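Local coordinates for protein trans-4-hydroxy-L-proline dehydratase (PDB 6VXC) that dehydrates trans-4-hydroxy-L-proline to (S)-1-pyrroline-5-carboxylate by glycyl radical chemistry in the anaerobic breakdown of hydroxyproline, at residues V781-Y786 against N791-T796. Sequence-based numbering, arbitrary orientation.
Sequences VRVAGY and NNLSRT
Leu793 reaches across to two valines and puts one methyl on each: CD1 sits 4.1 Å from CG2 of Val781, and CD2 lies 4.0 Å from CG2 of Val783. These are the closest approaches between 781-786 and 791-796, all between buried methyls, with no hydrogen bond across the gap. The isobutyl group comes in slantwise against Val781, whereas it and the Val783 side chain run past one another in opposite directions. Val783 offers CG2 to Leu793 because chi1 of -179° sends CG1 opposite the backbone N, leaving CG2 anti to the carbonyl carbon. Ile801 of helix 795-803 touches both Leu793 and Val781, and Leu766 also packs on Val781. Segment 781-786 belongs to the glycyl radical loop of the family: strands 780-782 and 787-789 form a hairpin whose turn carries Gly785, the radical site of the active enzyme, unmodified in this model. A 3.0 Å hydrogen bond from Val783 N to Tyr786 O closes the turn, and the Val783 side chain lies about 9 Å from that of Cys454, probably the thiyl radical residue. Between the segments packing thins toward Tyr786, which comes no nearer than 5.0 Å, from its OH to CD2 of Leu793, while its ring meets Phe360 edge-to-face. Past Leu793 the chain emerges toward solvent; Ser794 N-caps helix 795-803, its OG bonded to Leu797 N, and exposed Arg795 forms a salt bridge with Asp799.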
loop_
_atom_site.group_PDB
_atom_site.type_symbol
_atom_site.label_atom_id
_atom_site.label_comp_id
_atom_site.label_asym_id
_atom_site.label_seq_id
_atom_site.Cartn_x
_atom_site.Cartn_y
_atom_site.Cartn_z
ATOM N N VAL A 781 15.102 -5.201 6.846
ATOM C CA VAL A 781 15.608 -4.760 5.546
ATOM C C VAL A 781 14.479 -4.114 4.751
ATOM O O VAL A 781 13.300 -4.229 5.089
ATOM C CB VAL A 781 16.254 -5.899 4.713
ATOM C CG1 VAL A 781 17.465 -6.463 5.414
ATOM C CG2 VAL A 781 15.257 -6.977 4.403
ATOM N N ARG A 782 14.867 -3.428 3.677
ATOM C CA ARG A 782 13.921 -2.828 2.746
ATOM C C ARG A 782 13.528 -3.854 1.689
ATOM O O ARG A 782 14.391 -4.449 1.052
ATOM C CB ARG A 782 14.521 -1.590 2.075
ATOM C CG ARG A 782 13.486 -0.700 1.389
ATOM C CD ARG A 782 12.544 -0.063 2.420
ATOM N NE ARG A 782 11.538 0.777 1.793
ATOM C CZ ARG A 782 10.660 1.534 2.450
ATOM N NH1 ARG A 782 9.786 2.274 1.776
ATOM N NH2 ARG A 782 10.666 1.570 3.777
ATOM N N VAL A 783 12.226 -4.050 1.514
ATOM C CA VAL A 783 11.708 -4.998 0.532
ATOM C C VAL A 783 11.342 -4.217 -0.722
ATOM O O VAL A 783 12.170 -4.071 -1.612
ATOM C CB VAL A 783 10.531 -5.802 1.112
ATOM C CG1 VAL A 783 10.020 -6.800 0.101
ATOM C CG2 VAL A 783 10.998 -6.542 2.344
ATOM N N ALA A 784 10.128 -3.668 -0.791
ATOM C CA ALA A 784 9.769 -2.833 -1.942
ATOM C C ALA A 784 8.640 -1.895 -1.522
ATOM O O ALA A 784 7.474 -2.289 -1.522
ATOM C CB ALA A 784 9.376 -3.673 -3.147
ATOM N N GLY A 785 8.994 -0.663 -1.178
ATOM C CA GLY A 785 8.008 0.272 -0.676
ATOM C C GLY A 785 7.669 0.124 0.785
ATOM O O GLY A 785 6.749 0.807 1.261
ATOM N N TYR A 786 8.380 -0.742 1.509
ATOM C CA TYR A 786 8.196 -0.960 2.940
ATOM C C TYR A 786 9.376 -1.747 3.487
ATOM O O TYR A 786 10.095 -2.413 2.747
ATOM C CB TYR A 786 6.912 -1.715 3.252
ATOM C CG TYR A 786 6.942 -3.168 2.845
ATOM C CD1 TYR A 786 6.878 -3.531 1.508
ATOM C CD2 TYR A 786 7.059 -4.178 3.796
ATOM C CE1 TYR A 786 6.891 -4.858 1.131
ATOM C CE2 TYR A 786 7.080 -5.512 3.430
ATOM C CZ TYR A 786 6.998 -5.840 2.090
ATOM O OH TYR A 786 7.018 -7.155 1.704
ATOM N N ASN A 791 13.539 -12.197 8.756
ATOM C CA ASN A 791 13.003 -13.512 9.097
ATOM C C ASN A 791 11.547 -13.706 8.664
ATOM O O ASN A 791 11.066 -14.840 8.706
ATOM C CB ASN A 791 13.099 -13.768 10.612
ATOM C CG ASN A 791 14.520 -14.047 11.084
ATOM O OD1 ASN A 791 15.424 -14.295 10.283
ATOM N ND2 ASN A 791 14.707 -14.062 12.407
ATOM N N ASN A 792 10.825 -12.644 8.303
ATOM C CA ASN A 792 9.467 -12.777 7.777
ATOM C C ASN A 792 9.438 -13.078 6.286
ATOM O O ASN A 792 8.353 -13.220 5.724
ATOM C CB ASN A 792 8.646 -11.509 8.029
ATOM C CG ASN A 792 8.176 -11.399 9.468
ATOM O OD1 ASN A 792 8.087 -12.389 10.176
ATOM N ND2 ASN A 792 7.856 -10.185 9.896
ATOM N N LEU A 793 10.588 -13.145 5.633
ATOM C CA LEU A 793 10.653 -13.289 4.193
ATOM C C LEU A 793 10.962 -14.737 3.809
ATOM O O LEU A 793 11.712 -15.431 4.497
ATOM C CB LEU A 793 11.707 -12.344 3.623
ATOM C CG LEU A 793 11.707 -10.917 4.205
ATOM C CD1 LEU A 793 12.854 -10.145 3.627
ATOM C CD2 LEU A 793 10.382 -10.173 3.952
ATOM N N SER A 794 10.366 -15.192 2.714
ATOM C CA SER A 794 10.716 -16.497 2.183
ATOM C C SER A 794 12.185 -16.505 1.766
ATOM O O SER A 794 12.796 -15.463 1.528
ATOM C CB SER A 794 9.858 -16.841 0.967
ATOM O OG SER A 794 10.316 -16.133 -0.178
ATOM N N ARG A 795 12.751 -17.706 1.684
ATOM C CA ARG A 795 14.126 -17.839 1.215
ATOM C C ARG A 795 14.303 -17.197 -0.165
ATOM O O ARG A 795 15.330 -16.570 -0.446
ATOM C CB ARG A 795 14.519 -19.318 1.192
ATOM C CG ARG A 795 15.861 -19.583 0.565
ATOM C CD ARG A 795 16.977 -18.884 1.306
ATOM N NE ARG A 795 18.215 -18.988 0.542
ATOM C CZ ARG A 795 19.246 -19.763 0.845
ATOM N NH1 ARG A 795 19.221 -20.517 1.940
ATOM N NH2 ARG A 795 20.302 -19.774 0.040
ATOM N N THR A 796 13.323 -17.365 -1.048
ATOM C CA THR A 796 13.421 -16.773 -2.376
ATOM C C THR A 796 13.484 -15.250 -2.302
ATOM O O THR A 796 14.328 -14.629 -2.952
ATOM C CB THR A 796 12.241 -17.227 -3.240
ATOM O OG1 THR A 796 12.243 -18.658 -3.341
ATOM C CG2 THR A 796 12.328 -16.611 -4.611
#